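Local coordinates for glycoside Hydrolase (Bacteroides uniformis, PDB 5TA0), which probably hydrolyses agarose chains as a GH86 family glycoside hydrolase of a gut symbiont, here an engineered variant in complex with neoagarooctaose, at residues 445-456 against 502-513; 429-437 against 588-596. All blocks are in the same frame, centred on the assembly; numbering follows the deposited sequence. Where two conformers were deposited one is given.

Interaction 1: residues 445-456 against 502-513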
loop_
_atom_site.group_PDB
_atom_site.type_symbol
_atom_site.label_atom_id
_atom_site.label_comp_id
_atom_site.label_asym_id
_atom_site.label_seq_id
_atom_site.Cartn_x
_atom_site.Cartn_y
_atom_site.Cartn_z
ATOM N N VAL A 445 -3.185 -20.997 -13.951
ATOM C CA VAL A 445 -1.975 -20.315 -13.482
ATOM C C VAL A 445 -2.006 -18.885 -13.987
ATOM O O VAL A 445 -2.211 -18.666 -15.176
ATOM C CB VAL A 445 -0.689 -20.999 -13.968
ATOM C CG1 VAL A 445 0.549 -20.342 -13.359
ATOM C CG2 VAL A 445 -0.730 -22.474 -13.619
ATOM N N TYR A 446 -1.773 -17.929 -13.094
ATOM C CA TYR A 446 -1.795 -16.492 -13.391
ATOM C C TYR A 446 -0.381 -15.995 -13.259
ATOM O O TYR A 446 0.219 -16.088 -12.186
ATOM C CB TYR A 446 -2.741 -15.741 -12.430
ATOM C CG TYR A 446 -4.116 -16.309 -12.483
ATOM C CD1 TYR A 446 -4.979 -15.955 -13.515
ATOM C CD2 TYR A 446 -4.537 -17.256 -11.555
ATOM C CE1 TYR A 446 -6.233 -16.508 -13.606
ATOM C CE2 TYR A 446 -5.806 -17.821 -11.633
ATOM C CZ TYR A 446 -6.641 -17.431 -12.666
ATOM O OH TYR A 446 -7.890 -17.991 -12.803
ATOM N N PHE A 447 0.173 -15.498 -14.368
ATOM C CA PHE A 447 1.537 -15.008 -14.459
ATOM C C PHE A 447 1.455 -13.499 -14.697
ATOM O O PHE A 447 0.941 -13.056 -15.742
ATOM C CB PHE A 447 2.223 -15.735 -15.618
ATOM C CG PHE A 447 3.705 -15.500 -15.764
ATOM C CD1 PHE A 447 4.523 -15.002 -14.759
ATOM C CD2 PHE A 447 4.304 -15.878 -16.976
ATOM C CE1 PHE A 447 5.888 -14.852 -14.961
ATOM C CE2 PHE A 447 5.662 -15.762 -17.156
ATOM C CZ PHE A 447 6.443 -15.261 -16.160
ATOM N N ILE A 448 1.873 -12.718 -13.699
ATOM C CA ILE A 448 1.707 -11.252 -13.753
ATOM C C ILE A 448 3.053 -10.612 -13.944
ATOM O O ILE A 448 4.005 -10.931 -13.241
ATOM C CB ILE A 448 1.053 -10.690 -12.467
ATOM C CG1 ILE A 448 -0.227 -11.445 -12.097
ATOM C CG2 ILE A 448 0.769 -9.210 -12.614
ATOM C CD1 ILE A 448 -0.082 -12.409 -10.945
ATOM N N ILE A 449 3.145 -9.691 -14.914
ATOM C CA ILE A 449 4.400 -9.026 -15.232
ATOM C C ILE A 449 4.124 -7.536 -15.360
ATOM O O ILE A 449 3.167 -7.155 -16.021
ATOM C CB ILE A 449 5.064 -9.579 -16.524
ATOM C CG1 ILE A 449 5.036 -11.122 -16.524
ATOM C CG2 ILE A 449 6.464 -9.019 -16.694
ATOM C CD1 ILE A 449 5.540 -11.761 -17.809
ATOM N N ASN A 450 4.969 -6.737 -14.716
ATOM C CA ASN A 450 4.802 -5.277 -14.675
ATOM C C ASN A 450 6.100 -4.584 -15.061
ATOM O O ASN A 450 7.176 -4.968 -14.657
ATOM C CB ASN A 450 4.372 -4.876 -13.259
ATOM C CG ASN A 450 4.263 -3.368 -13.074
ATOM O OD1 ASN A 450 5.158 -2.725 -12.544
ATOM N ND2 ASN A 450 3.172 -2.811 -13.546
ATOM N N ASN A 451 5.945 -3.497 -15.823
ATOM C CA ASN A 451 7.070 -2.733 -16.336
ATOM C C ASN A 451 7.213 -1.416 -15.578
ATOM O O ASN A 451 6.301 -0.611 -15.597
ATOM C CB ASN A 451 6.808 -2.480 -17.831
ATOM C CG ASN A 451 7.993 -1.869 -18.553
ATOM O OD1 ASN A 451 9.107 -1.765 -18.017
ATOM N ND2 ASN A 451 7.733 -1.444 -19.813
ATOM N N LEU A 452 8.363 -1.215 -14.949
ATOM C CA LEU A 452 8.769 0.053 -14.338
ATOM C C LEU A 452 9.536 0.965 -15.306
ATOM O O LEU A 452 9.751 2.134 -14.996
ATOM C CB LEU A 452 9.636 -0.194 -13.105
ATOM C CG LEU A 452 8.914 -0.839 -11.916
ATOM C CD1 LEU A 452 9.950 -1.340 -10.930
ATOM C CD2 LEU A 452 7.934 0.129 -11.229
ATOM N N ASP A 453 9.931 0.448 -16.474
ATOM C CA ASP A 453 10.650 1.261 -17.461
ATOM C C ASP A 453 9.663 2.124 -18.256
ATOM O O ASP A 453 8.458 1.872 -18.301
ATOM C CB ASP A 453 11.479 0.352 -18.385
ATOM C CG ASP A 453 12.700 1.045 -18.999
ATOM O OD1 ASP A 453 12.893 2.272 -18.819
ATOM O OD2 ASP A 453 13.449 0.306 -19.659
ATOM N N PHE A 454 10.220 3.164 -18.882
ATOM C CA PHE A 454 9.479 4.174 -19.642
ATOM C C PHE A 454 9.577 3.953 -21.155
ATOM O O PHE A 454 9.464 4.899 -21.952
ATOM C CB PHE A 454 9.969 5.559 -19.224
ATOM C CG PHE A 454 9.820 5.783 -17.765
ATOM C CD1 PHE A 454 8.592 6.125 -17.230
ATOM C CD2 PHE A 454 10.860 5.519 -16.928
ATOM C CE1 PHE A 454 8.435 6.279 -15.866
ATOM C CE2 PHE A 454 10.719 5.655 -15.572
ATOM C CZ PHE A 454 9.503 6.042 -15.039
ATOM N N LYS A 455 9.731 2.694 -21.537
ATOM C CA LYS A 455 9.672 2.258 -22.916
ATOM C C LYS A 455 9.178 0.824 -22.911
ATOM O O LYS A 455 9.201 0.175 -21.854
ATOM C CB LYS A 455 11.055 2.320 -23.575
ATOM C CG LYS A 455 12.133 1.523 -22.883
ATOM C CD LYS A 455 13.467 1.654 -23.632
ATOM C CE LYS A 455 14.564 0.827 -22.977
ATOM N NZ LYS A 455 15.120 1.432 -21.734
ATOM N N PRO A 456 8.760 0.317 -24.076
ATOM C CA PRO A 456 8.369 -1.092 -24.167
ATOM C C PRO A 456 9.555 -2.007 -23.926
ATOM O O PRO A 456 10.696 -1.606 -24.181
ATOM C CB PRO A 456 7.838 -1.221 -25.593
ATOM C CG PRO A 456 7.462 0.177 -25.990
ATOM C CD PRO A 456 8.471 1.038 -25.335
ATOM N N THR A 502 5.821 -8.380 -26.004
ATOM C CA THR A 502 6.304 -7.022 -25.789
ATOM C C THR A 502 5.370 -6.343 -24.787
ATOM O O THR A 502 4.213 -6.087 -25.087
ATOM C CB THR A 502 6.347 -6.224 -27.093
ATOM O OG1 THR A 502 7.278 -6.872 -27.976
ATOM C CG2 THR A 502 6.808 -4.793 -26.860
ATOM N N LEU A 503 5.916 -6.066 -23.607
ATOM C CA LEU A 503 5.160 -5.369 -22.564
ATOM C C LEU A 503 5.352 -3.873 -22.769
ATOM O O LEU A 503 6.475 -3.385 -22.851
ATOM C CB LEU A 503 5.669 -5.820 -21.200
ATOM C CG LEU A 503 4.916 -5.293 -19.982
ATOM C CD1 LEU A 503 3.439 -5.603 -19.959
ATOM C CD2 LEU A 503 5.596 -5.873 -18.751
ATOM N N GLU A 504 4.246 -3.151 -22.870
ATOM C CA GLU A 504 4.275 -1.723 -23.177
ATOM C C GLU A 504 4.822 -0.873 -22.042
ATOM O O GLU A 504 5.065 -1.364 -20.939
ATOM C CB GLU A 504 2.901 -1.230 -23.616
ATOM C CG GLU A 504 2.611 -1.492 -25.095
ATOM C CD GLU A 504 3.562 -0.744 -26.020
ATOM O OE1 GLU A 504 3.903 -1.301 -27.077
ATOM O OE2 GLU A 504 3.996 0.358 -25.661
ATOM N N THR A 505 5.091 0.388 -22.348
ATOM C CA THR A 505 5.627 1.358 -21.401
ATOM C C THR A 505 4.778 1.387 -20.120
ATOM O O THR A 505 3.570 1.588 -20.175
ATOM C CB THR A 505 5.592 2.743 -22.040
ATOM O OG1 THR A 505 6.405 2.701 -23.217
ATOM C CG2 THR A 505 6.064 3.808 -21.109
ATOM N N GLU A 506 5.422 1.145 -18.984
ATOM C CA GLU A 506 4.720 1.163 -17.673
ATOM C C GLU A 506 3.475 0.262 -17.636
ATOM O O GLU A 506 2.545 0.507 -16.862
ATOM C CB GLU A 506 4.393 2.605 -17.247
ATOM C CG GLU A 506 5.603 3.453 -16.957
ATOM C CD GLU A 506 5.216 4.862 -16.580
ATOM O OE1 GLU A 506 4.832 5.637 -17.501
ATOM O OE2 GLU A 506 5.234 5.201 -15.375
ATOM N N ALA A 507 3.445 -0.801 -18.443
ATOM C CA ALA A 507 2.273 -1.605 -18.613
ATOM C C ALA A 507 2.295 -2.837 -17.695
ATOM O O ALA A 507 3.321 -3.159 -17.072
ATOM C CB ALA A 507 2.127 -2.035 -20.082
ATOM N N THR A 508 1.153 -3.503 -17.632
ATOM C CA THR A 508 1.038 -4.774 -16.906
ATOM C C THR A 508 0.393 -5.786 -17.812
ATOM O O THR A 508 -0.555 -5.446 -18.563
ATOM C CB THR A 508 0.176 -4.592 -15.633
ATOM O OG1 THR A 508 0.687 -3.512 -14.859
ATOM C CG2 THR A 508 0.169 -5.836 -14.760
ATOM N N CYS A 509 0.847 -7.041 -17.751
ATOM C CA CYS A 509 0.086 -8.130 -18.312
ATOM C C CYS A 509 -0.214 -9.187 -17.250
ATOM O O CYS A 509 0.575 -9.389 -16.319
ATOM C CB CYS A 509 0.769 -8.784 -19.515
ATOM S SG CYS A 509 2.408 -9.492 -19.214
ATOM N N VAL A 510 -1.372 -9.814 -17.403
ATOM C CA VAL A 510 -1.752 -11.001 -16.625
ATOM C C VAL A 510 -1.990 -12.096 -17.665
ATOM O O VAL A 510 -2.913 -11.972 -18.502
ATOM C CB VAL A 510 -3.001 -10.779 -15.746
ATOM C CG1 VAL A 510 -3.480 -12.092 -15.117
ATOM C CG2 VAL A 510 -2.716 -9.736 -14.670
ATOM N N ILE A 511 -1.149 -13.124 -17.609
ATOM C CA ILE A 511 -1.216 -14.252 -18.558
ATOM C C ILE A 511 -1.838 -15.410 -17.812
ATOM O O ILE A 511 -1.362 -15.807 -16.747
ATOM C CB ILE A 511 0.181 -14.602 -19.074
ATOM C CG1 ILE A 511 0.847 -13.385 -19.738
ATOM C CG2 ILE A 511 0.110 -15.777 -20.061
ATOM C CD1 ILE A 511 2.341 -13.435 -19.798
ATOM N N CYS A 512 -2.946 -15.917 -18.341
ATOM C CA CYS A 512 -3.720 -16.963 -17.698
ATOM C C CYS A 512 -3.517 -18.270 -18.470
ATOM O O CYS A 512 -3.977 -18.393 -19.601
ATOM C CB CYS A 512 -5.204 -16.579 -17.637
ATOM S SG CYS A 512 -5.526 -14.898 -17.031
ATOM N N TYR A 513 -2.812 -19.214 -17.861
ATOM C CA TYR A 513 -2.613 -20.550 -18.466
ATOM C C TYR A 513 -3.675 -21.466 -17.912
ATOM O O TYR A 513 -3.869 -21.512 -16.700
ATOM C CB TYR A 513 -1.247 -21.108 -18.139
ATOM C CG TYR A 513 -0.073 -20.272 -18.606
ATOM C CD1 TYR A 513 0.562 -20.510 -19.820
ATOM C CD2 TYR A 513 0.408 -19.225 -17.839
ATOM C CE1 TYR A 513 1.641 -19.757 -20.246
ATOM C CE2 TYR A 513 1.479 -18.456 -18.259
ATOM C CZ TYR A 513 2.100 -18.717 -19.459
ATOM O OH TYR A 513 3.153 -17.938 -19.847
HETATM O O HOH W 1 2.079 -0.191 -14.208
#
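Phe447 and Tyr513 lie side by side on one face of an antiparallel strand pair, 445-451 with 508-513, in the beta-sandwich part of the enzyme. The CB of Phe447 sits in plane at the edge of the Tyr513 ring, 3.9 Å from CE2, while CD1 of Ile449 rests over one face of the Phe447 ring, toward its rim. Further along that side of the sheet, Ile449 CB meets Cys509 SG at 3.8 Å, and Val27 and Leu29 of strand 25-30 pack on the same row. The other face carries Tyr446, whose ring edge takes Cys512 SG at 3.7 Å from CD1, then Ile448 beside Val510, and helix 340-358 covers its Asn450 end. There Asn450 ND2 gives Thr508 OG1 a bond lying in the amide plane, while its OD1 is held by Ser352.

At the end of the strand, Asn451 reaches the type II turn 504-507. With CG anti to the backbone N (chi1 -171°), its OD1 closes an Asx turn with Asp453 N, and ND2 donates one hydrogen to Lys455 O and the other to Glu504 O, both near the amide plane. The latter bond is 2.9 Å long, and Asn451 ND2 and Ala507 N come to Glu504 O from opposite faces of its carbonyl plane.

Interaction 2: residues 429-437 against 588-596. With EDO (1,2-ethanediol), chain P.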
loop_
_atom_site.group_PDB
_atom_site.type_symbol
_atom_site.label_atom_id
_atom_site.label_comp_id
_atom_site.label_asym_id
_atom_site.label_seq_id
_atom_site.Cartn_x
_atom_site.Cartn_y
_atom_site.Cartn_z
ATOM N N CYS A 429 12.874 -12.632 -13.192
ATOM C CA CYS A 429 12.925 -11.811 -14.388
ATOM C C CYS A 429 14.233 -11.033 -14.314
ATOM O O CYS A 429 14.387 -10.229 -13.410
ATOM C CB CYS A 429 11.597 -11.021 -14.492
ATOM S SG CYS A 429 10.175 -12.180 -14.517
ATOM N N ASP A 430 15.171 -11.278 -15.259
ATOM C CA ASP A 430 16.558 -10.783 -15.193
ATOM C C ASP A 430 16.746 -9.295 -15.537
ATOM O O ASP A 430 17.810 -8.887 -15.993
ATOM C CB ASP A 430 17.508 -11.677 -16.041
ATOM C CG ASP A 430 17.239 -11.603 -17.543
ATOM O OD1 ASP A 430 18.014 -12.216 -18.326
ATOM O OD2 ASP A 430 16.252 -10.967 -17.971
ATOM N N ASN A 431 15.730 -8.490 -15.258
ATOM C CA ASN A 431 15.753 -7.053 -15.471
ATOM C C ASN A 431 15.104 -6.446 -14.238
ATOM O O ASN A 431 13.935 -6.742 -13.979
ATOM C CB ASN A 431 14.939 -6.736 -16.724
ATOM C CG ASN A 431 14.878 -5.261 -17.038
ATOM O OD1 ASN A 431 15.167 -4.414 -16.184
ATOM N ND2 ASN A 431 14.501 -4.947 -18.276
ATOM N N PRO A 432 15.829 -5.620 -13.477
ATOM C CA PRO A 432 15.209 -5.085 -12.249
ATOM C C PRO A 432 14.031 -4.143 -12.504
ATOM O O PRO A 432 13.253 -3.898 -11.582
ATOM C CB PRO A 432 16.356 -4.382 -11.528
ATOM C CG PRO A 432 17.403 -4.191 -12.535
ATOM C CD PRO A 432 17.246 -5.216 -13.602
ATOM N N ASP A 433 13.876 -3.640 -13.728
ATOM C CA ASP A 433 12.701 -2.842 -14.098
ATOM C C ASP A 433 11.469 -3.670 -14.451
ATOM O O ASP A 433 10.415 -3.101 -14.710
ATOM C CB ASP A 433 13.022 -1.897 -15.256
ATOM C CG ASP A 433 14.001 -0.841 -14.867
ATOM O OD1 ASP A 433 13.876 -0.245 -13.786
ATOM O OD2 ASP A 433 14.940 -0.601 -15.637
ATOM N N ILE A 434 11.589 -5.004 -14.465
ATOM C CA ILE A 434 10.463 -5.894 -14.728
ATOM C C ILE A 434 10.153 -6.671 -13.459
ATOM O O ILE A 434 11.009 -7.414 -12.967
ATOM C CB ILE A 434 10.775 -6.850 -15.901
ATOM C CG1 ILE A 434 11.020 -6.032 -17.175
ATOM C CG2 ILE A 434 9.668 -7.876 -16.065
ATOM C CD1 ILE A 434 9.787 -5.385 -17.756
ATOM N N MET A 435 8.945 -6.491 -12.932
ATOM C CA MET A 435 8.525 -7.247 -11.750
ATOM C C MET A 435 7.608 -8.365 -12.183
ATOM O O MET A 435 6.820 -8.207 -13.112
ATOM C CB MET A 435 7.815 -6.320 -10.765
ATOM C CG MET A 435 8.715 -5.232 -10.228
ATOM S SD MET A 435 7.999 -4.248 -8.904
ATOM C CE MET A 435 6.736 -3.346 -9.825
ATOM N N CYS A 436 7.725 -9.514 -11.536
ATOM C CA CYS A 436 6.909 -10.646 -11.897
ATOM C C CYS A 436 6.468 -11.411 -10.677
ATOM O O CYS A 436 7.098 -11.369 -9.642
ATOM C CB CYS A 436 7.646 -11.572 -12.873
ATOM S SG CYS A 436 9.311 -12.074 -12.370
ATOM N N ASP A 437 5.337 -12.084 -10.829
ATOM C CA ASP A 437 4.767 -12.922 -9.755
ATOM C C ASP A 437 3.817 -13.921 -10.410
ATOM O O ASP A 437 3.430 -13.766 -11.584
ATOM C CB ASP A 437 4.060 -12.021 -8.705
ATOM C CG ASP A 437 4.015 -12.622 -7.309
ATOM O OD1 ASP A 437 4.409 -13.787 -7.082
ATOM O OD2 ASP A 437 3.531 -11.881 -6.420
ATOM N N PRO A 588 25.164 -4.122 -9.270
ATOM C CA PRO A 588 24.670 -3.878 -10.629
ATOM C C PRO A 588 24.559 -2.385 -10.964
ATOM O O PRO A 588 24.284 -1.577 -10.088
ATOM C CB PRO A 588 23.277 -4.531 -10.635
ATOM C CG PRO A 588 23.208 -5.396 -9.430
ATOM C CD PRO A 588 24.170 -4.837 -8.438
ATOM N N ASP A 589 24.764 -2.043 -12.233
ATOM C CA ASP A 589 24.475 -0.691 -12.732
ATOM C C ASP A 589 22.978 -0.370 -12.739
ATOM O O ASP A 589 22.601 0.796 -12.539
ATOM C CB ASP A 589 25.027 -0.495 -14.157
ATOM C CG ASP A 589 26.510 -0.173 -14.172
ATOM O OD1 ASP A 589 26.945 0.715 -13.405
ATOM O OD2 ASP A 589 27.240 -0.800 -14.967
ATOM N N ASN A 590 22.143 -1.384 -12.984
ATOM C CA ASN A 590 20.689 -1.193 -13.020
ATOM C C ASN A 590 20.050 -1.608 -11.699
ATOM O O ASN A 590 20.414 -2.632 -11.122
ATOM C CB ASN A 590 20.042 -1.959 -14.181
ATOM C CG ASN A 590 18.621 -1.486 -14.496
ATOM O OD1 ASN A 590 18.194 -0.408 -14.076
ATOM N ND2 ASN A 590 17.883 -2.292 -15.250
ATOM N N PHE A 591 19.110 -0.787 -11.235
ATOM C CA PHE A 591 18.313 -1.067 -10.041
ATOM C C PHE A 591 16.840 -0.918 -10.382
ATOM O O PHE A 591 16.470 -0.507 -11.477
ATOM C CB PHE A 591 18.741 -0.175 -8.855
ATOM C CG PHE A 591 18.794 1.288 -9.180
ATOM C CD1 PHE A 591 20.007 1.892 -9.483
ATOM C CD2 PHE A 591 17.644 2.068 -9.207
ATOM C CE1 PHE A 591 20.072 3.244 -9.799
ATOM C CE2 PHE A 591 17.698 3.415 -9.526
ATOM C CZ PHE A 591 18.915 4.012 -9.819
ATOM N N ARG A 592 15.990 -1.290 -9.435
ATOM C CA ARG A 592 14.559 -1.291 -9.655
ATOM C C ARG A 592 14.005 0.123 -9.846
ATOM O O ARG A 592 14.048 0.952 -8.930
ATOM C CB ARG A 592 13.918 -1.978 -8.450
ATOM C CG ARG A 592 12.451 -2.233 -8.588
ATOM C CD ARG A 592 11.829 -2.510 -7.258
ATOM N NE ARG A 592 12.255 -3.740 -6.585
ATOM C CZ ARG A 592 11.452 -4.736 -6.204
ATOM N NH1 ARG A 592 10.162 -4.728 -6.501
ATOM N NH2 ARG A 592 11.929 -5.762 -5.507
ATOM N N GLY A 593 13.477 0.398 -11.037
ATOM C CA GLY A 593 12.865 1.670 -11.343
ATOM C C GLY A 593 13.803 2.787 -11.762
ATOM O O GLY A 593 14.943 2.539 -12.187
ATOM N N ASP A 594 13.301 4.007 -11.637
ATOM C CA ASP A 594 13.868 5.152 -12.339
ATOM C C ASP A 594 15.010 5.815 -11.585
ATOM O O ASP A 594 15.189 5.623 -10.379
ATOM C CB ASP A 594 12.769 6.156 -12.721
ATOM C CG ASP A 594 12.323 7.021 -11.576
ATOM O OD1 ASP A 594 11.516 6.547 -10.741
ATOM O OD2 ASP A 594 12.752 8.189 -11.480
ATOM N N VAL A 595 15.805 6.613 -12.298
ATOM C CA VAL A 595 16.995 7.232 -11.687
ATOM C C VAL A 595 16.692 8.450 -10.800
ATOM O O VAL A 595 17.600 9.035 -10.217
ATOM C CB VAL A 595 18.091 7.606 -12.723
ATOM C CG1 VAL A 595 18.571 6.359 -13.451
ATOM C CG2 VAL A 595 17.606 8.685 -13.688
ATOM N N GLN A 596 15.412 8.810 -10.685
ATOM C CA GLN A 596 14.949 9.808 -9.734
ATOM C C GLN A 596 15.426 11.219 -10.124
ATOM O O GLN A 596 15.676 12.049 -9.247
ATOM C CB GLN A 596 15.337 9.447 -8.290
ATOM C CG GLN A 596 14.849 8.064 -7.906
ATOM C CD GLN A 596 14.995 7.751 -6.433
ATOM O OE1 GLN A 596 15.238 8.629 -5.608
ATOM N NE2 GLN A 596 14.816 6.463 -6.087
HETATM C C1 EDO P . 20.575 8.640 -9.763
HETATM O O1 EDO P . 20.049 9.793 -10.437
HETATM C C2 EDO P . 21.895 9.042 -9.133
HETATM O O2 EDO P . 21.697 10.141 -8.234
#
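Asp433 and Gly593 make the hydrogen bond of this contact, between a type I turn, 431-434, at the start of strand 434-441 and the loop 588-596. Gly593 N meets Asp433 OD1 at 2.9 Å, nearly along the C-O axis of the carboxylate, though the N-H is bent (133°). Asp433 is positioned from its own side: Asn431 OD1 accepts from Asp433 N at 2.9 Å in an Asx turn, the donor standing above the amide carbonyl plane. Weaker polar contact comes from the Arg592 CA, whose hydrogen points at Pro432 O with 3.5 Å between the heavy atoms.

Van der Waals packing is led by Pro432. Its CB lies 3.7 Å from Phe591 C, and CG lies against the side chain of Asn590, while Pro432 O touches CG of Arg592.

Sulfur and charge meet at Met435, whose SD lies at the edge of the Arg592 guanidinium, 3.3 Å from NH1, the two side chains crossing at about a right angle. The bend of the arginine at chi3 (-66°) turns the guanidinium, which also forms salt bridges to Glu607 and Glu359.

The clear hydrogen bond between the segments thus joins a carboxylate to a backbone N-H. The charge of Arg592 is met by Glu607 and Glu359, outside the two segments, while Met435 SD adds an uncharged, polarisable neighbour at the guanidinium edge.

In the fold
Interaction 2 joins parts 151 residues apart in the chain, and interaction 1 is nested inside the loop it closes; their centres are 13 Å apart. They meet through strands 434-441 and 444-451, consecutive in sequence and neighbours in the nine-stranded sheet, with Leu452 N 2.8 Å from Asp433 O. Ile434 packs on Ile449, and Leu452 on Arg592. Interaction 1 stays within that sheet and its turns, whereas interaction 2 joins the start of an interior strand, and the turn before it, to a loop of the C-terminal beta porphyranase region. Helix 340-358 touches both, so sheet, C-terminal loop and helix converge here, linking the two beta regions to a helix of the (alpha/beta) barrel part.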